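Local coordinates for protein frutapin (Artocarpus altilis, PDB 5KRP) that probably binds carbohydrates, mannose-type sugars among them, as a four-chain lectin of the jacalin-related family from breadfruit, at residues I30-F41 and P95-K103. Numbering follows the deposited sequence.
Sequences IELSYKEAIGSF and PVVRSLKFK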
loop_
_atom_site.group_PDB
_atom_site.type_symbol
_atom_site.label_atom_id
_atom_site.label_comp_id
_atom_site.label_asym_id
_atom_site.label_seq_id
_atom_site.Cartn_x
_atom_site.Cartn_y
_atom_site.Cartn_z
ATOM N N ILE A 30 13.156 20.754 -2.504
ATOM C CA ILE A 30 13.103 21.062 -1.053
ATOM C C ILE A 30 13.802 22.408 -0.805
ATOM O O ILE A 30 14.900 22.575 -1.285
ATOM C CB ILE A 30 13.759 19.972 -0.194
ATOM C CG1 ILE A 30 12.983 18.658 -0.360
ATOM C CG2 ILE A 30 13.731 20.378 1.282
ATOM C CD1 ILE A 30 13.733 17.450 0.159
ATOM N N GLU A 31 13.116 23.339 -0.134
ATOM C CA GLU A 31 13.733 24.653 0.242
ATOM C C GLU A 31 13.783 24.753 1.761
ATOM O O GLU A 31 12.782 24.547 2.427
ATOM C CB GLU A 31 12.892 25.802 -0.302
ATOM C CG GLU A 31 12.801 25.825 -1.828
ATOM C CD GLU A 31 11.978 27.002 -2.358
ATOM O OE1 GLU A 31 12.415 28.168 -2.138
ATOM O OE2 GLU A 31 10.921 26.763 -2.996
ATOM N N LEU A 32 14.947 25.050 2.310
ATOM C CA LEU A 32 15.020 25.209 3.708
ATOM C C LEU A 32 15.919 26.390 4.033
ATOM O O LEU A 32 16.635 26.871 3.151
ATOM C CB LEU A 32 15.490 23.904 4.348
ATOM C CG LEU A 32 16.804 23.318 3.970
ATOM C CD1 LEU A 32 17.938 23.971 4.818
ATOM C CD2 LEU A 32 16.842 21.838 4.230
ATOM N N SER A 33 15.799 26.877 5.278
ATOM C CA SER A 33 16.785 27.873 5.818
ATOM C C SER A 33 17.476 27.294 7.036
ATOM O O SER A 33 16.950 26.380 7.709
ATOM C CB SER A 33 16.142 29.214 6.116
ATOM O OG SER A 33 15.357 29.147 7.275
ATOM N N TYR A 34 18.714 27.735 7.268
ATOM C CA TYR A 34 19.498 27.247 8.363
ATOM C C TYR A 34 20.540 28.282 8.845
ATOM O O TYR A 34 20.924 29.190 8.078
ATOM C CB TYR A 34 20.270 26.007 8.009
ATOM C CG TYR A 34 21.319 26.205 6.939
ATOM C CD1 TYR A 34 20.975 26.198 5.573
ATOM C CD2 TYR A 34 22.690 26.398 7.293
ATOM C CE1 TYR A 34 21.960 26.386 4.579
ATOM C CE2 TYR A 34 23.662 26.617 6.307
ATOM C CZ TYR A 34 23.288 26.563 4.965
ATOM O OH TYR A 34 24.210 26.753 3.964
ATOM N N LYS A 35 20.945 28.060 10.092
ATOM C CA LYS A 35 22.211 28.632 10.633
ATOM C C LYS A 35 22.626 27.752 11.822
ATOM O O LYS A 35 23.185 26.669 11.620
ATOM C CB LYS A 35 22.006 30.176 10.913
ATOM C CG LYS A 35 23.334 30.877 11.248
ATOM C CD LYS A 35 24.169 31.095 10.002
ATOM C CE LYS A 35 25.620 31.526 10.325
ATOM N NZ LYS A 35 26.302 32.132 9.132
ATOM N N GLU A 36 22.236 28.104 13.049
ATOM C CA GLU A 36 22.507 27.246 14.183
ATOM C C GLU A 36 21.592 26.011 14.209
ATOM O O GLU A 36 21.894 24.998 14.840
ATOM C CB GLU A 36 22.335 28.054 15.487
ATOM C CG GLU A 36 23.425 29.126 15.601
ATOM C CD GLU A 36 23.113 30.450 14.928
ATOM O OE1 GLU A 36 21.979 30.749 14.420
ATOM O OE2 GLU A 36 24.048 31.281 14.991
ATOM N N ALA A 37 20.451 26.172 13.584
ATOM C CA ALA A 37 19.448 25.087 13.542
ATOM C C ALA A 37 18.791 25.192 12.173
ATOM O O ALA A 37 19.082 26.107 11.405
ATOM C CB ALA A 37 18.441 25.261 14.648
ATOM N N ILE A 38 17.793 24.331 11.905
ATOM C CA ILE A 38 16.953 24.526 10.747
ATOM C C ILE A 38 15.776 25.423 11.077
ATOM O O ILE A 38 15.077 25.236 12.117
ATOM C CB ILE A 38 16.420 23.120 10.230
ATOM C CG1 ILE A 38 17.548 22.136 9.982
ATOM C CG2 ILE A 38 15.480 23.329 9.047
ATOM C CD1 ILE A 38 18.546 22.501 8.923
ATOM N N GLY A 39 15.536 26.404 10.185
ATOM C CA GLY A 39 14.450 27.350 10.243
ATOM C C GLY A 39 13.287 26.946 9.321
ATOM O O GLY A 39 12.403 26.210 9.701
ATOM N N SER A 40 13.256 27.500 8.117
ATOM C CA SER A 40 12.164 27.282 7.189
ATOM C C SER A 40 12.288 25.880 6.551
ATOM O O SER A 40 13.359 25.348 6.402
ATOM C CB SER A 40 12.249 28.319 6.089
ATOM O OG SER A 40 12.140 29.666 6.607
ATOM N N PHE A 41 11.164 25.380 6.093
ATOM C CA PHE A 41 11.093 24.131 5.391
ATOM C C PHE A 41 9.837 24.157 4.552
ATOM O O PHE A 41 8.706 24.248 5.048
ATOM C CB PHE A 41 11.091 22.946 6.387
ATOM C CG PHE A 41 11.198 21.587 5.696
ATOM C CD1 PHE A 41 10.062 20.957 5.215
ATOM C CD2 PHE A 41 12.423 20.990 5.497
ATOM C CE1 PHE A 41 10.178 19.657 4.623
ATOM C CE2 PHE A 41 12.540 19.758 4.866
ATOM C CZ PHE A 41 11.439 19.112 4.427
ATOM N N PRO A 95 13.782 20.762 22.506
ATOM C CA PRO A 95 14.530 20.207 21.355
ATOM C C PRO A 95 13.939 20.660 20.012
ATOM O O PRO A 95 12.738 20.704 19.828
ATOM C CB PRO A 95 14.386 18.698 21.531
ATOM C CG PRO A 95 14.004 18.512 23.000
ATOM C CD PRO A 95 13.140 19.644 23.268
ATOM N N VAL A 96 14.833 20.990 19.101
ATOM C CA VAL A 96 14.531 21.310 17.727
ATOM C C VAL A 96 15.437 20.558 16.761
ATOM O O VAL A 96 16.399 19.875 17.142
ATOM C CB VAL A 96 14.647 22.860 17.452
ATOM C CG1 VAL A 96 13.808 23.647 18.399
ATOM C CG2 VAL A 96 16.082 23.337 17.506
ATOM N N VAL A 97 15.138 20.689 15.466
ATOM C CA VAL A 97 15.972 20.076 14.441
ATOM C C VAL A 97 17.141 20.996 14.147
ATOM O O VAL A 97 16.938 22.081 13.620
ATOM C CB VAL A 97 15.185 19.837 13.116
ATOM C CG1 VAL A 97 16.086 19.223 12.061
ATOM C CG2 VAL A 97 13.926 18.987 13.398
ATOM N N ARG A 98 18.319 20.545 14.538
ATOM C CA ARG A 98 19.558 21.328 14.503
ATOM C C ARG A 98 20.226 21.176 13.163
ATOM O O ARG A 98 20.836 22.123 12.644
ATOM C CB ARG A 98 20.523 20.951 15.646
ATOM C CG ARG A 98 20.015 21.216 17.062
ATOM C CD ARG A 98 19.741 22.677 17.375
ATOM N NE ARG A 98 20.975 23.386 17.132
ATOM C CZ ARG A 98 21.955 23.520 18.017
ATOM N NH1 ARG A 98 21.823 23.105 19.277
ATOM N NH2 ARG A 98 23.067 24.069 17.612
ATOM N N SER A 99 20.051 20.018 12.532
ATOM C CA SER A 99 20.689 19.758 11.230
ATOM C C SER A 99 19.801 18.784 10.399
ATOM O O SER A 99 19.150 17.896 10.993
ATOM C CB SER A 99 22.016 19.060 11.425
ATOM O OG SER A 99 22.772 19.062 10.254
ATOM N N LEU A 100 19.915 18.894 9.081
ATOM C CA LEU A 100 19.350 17.917 8.132
ATOM C C LEU A 100 20.389 17.578 7.038
ATOM O O LEU A 100 21.185 18.404 6.606
ATOM C CB LEU A 100 18.054 18.399 7.476
ATOM C CG LEU A 100 16.851 18.476 8.359
ATOM C CD1 LEU A 100 15.771 19.208 7.665
ATOM C CD2 LEU A 100 16.348 17.068 8.737
ATOM N N LYS A 101 20.312 16.358 6.540
ATOM C CA LYS A 101 21.123 15.892 5.390
ATOM C C LYS A 101 20.256 14.880 4.577
ATOM O O LYS A 101 19.514 14.081 5.169
ATOM C CB LYS A 101 22.350 15.148 5.897
ATOM C CG LYS A 101 23.232 14.702 4.778
ATOM C CD LYS A 101 24.270 13.700 5.215
ATOM C CE LYS A 101 25.343 14.285 6.029
ATOM N NZ LYS A 101 26.367 13.182 6.204
ATOM N N PHE A 102 20.378 14.941 3.254
ATOM C CA PHE A 102 19.530 14.152 2.317
ATOM C C PHE A 102 20.466 13.457 1.377
ATOM O O PHE A 102 21.420 14.086 0.874
ATOM C CB PHE A 102 18.668 15.085 1.508
ATOM C CG PHE A 102 17.657 15.804 2.285
ATOM C CD1 PHE A 102 16.541 15.164 2.736
ATOM C CD2 PHE A 102 17.854 17.155 2.651
ATOM C CE1 PHE A 102 15.599 15.847 3.492
ATOM C CE2 PHE A 102 16.933 17.835 3.475
ATOM C CZ PHE A 102 15.776 17.187 3.875
ATOM N N LYS A 103 20.224 12.185 1.167
ATOM C CA LYS A 103 20.985 11.430 0.139
ATOM C C LYS A 103 20.035 10.908 -0.924
ATOM O O LYS A 103 18.868 10.622 -0.627
ATOM C CB LYS A 103 21.687 10.255 0.751
ATOM C CG LYS A 103 22.712 10.700 1.781
ATOM C CD LYS A 103 23.709 9.594 2.079
ATOM C CE LYS A 103 24.581 9.995 3.268
ATOM N NZ LYS A 103 25.347 8.810 3.779
#
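Arg98 grips the backbone O of Glu36 side-on with two nitrogens: NE donates over 2.9 Å at 158°, NH2 over 3.2 Å at a more bent 141°. The acceptor lies close to the guanidinium plane, whereas both nitrogens reach it from the same face of the carbonyl plane. Successive bends at chi2 (-62°) and chi3 turn the arginine back to the turn although its CB points away from it; NH2 also forms a salt bridge with Glu115. Two residues on, Ile38 N donates to Val97 O (3.0 Å), nearly straight and in the carbonyl plane. Ala37 CA closes on Arg98 O at 3.4 Å, a CA-H...O contact, beside the classic beta bulge at Arg98 and Ser99, formed against strand 77-86. These bonds pin the turn of hairpin 26-34/38-47 to strand 95-104 of another antiparallel sheet, within the beta-prism fold of jacalin-like lectins. Farther from the turn the two sheets separate and side chains fill the interior between them. Ile38, CG1 anti to its carbonyl carbon, lays that atom 3.9 Å from Val97 CG1 and also against Leu100 CG. The Phe102 ring takes Ile30 CD1 over one face (4.3 Å to the centroid, a CH-pi contact) and Leu32 CD2 at its edge, while Phe102 CZ meets the edge of Phe41, whose ring packs edge-to-face with Phe133.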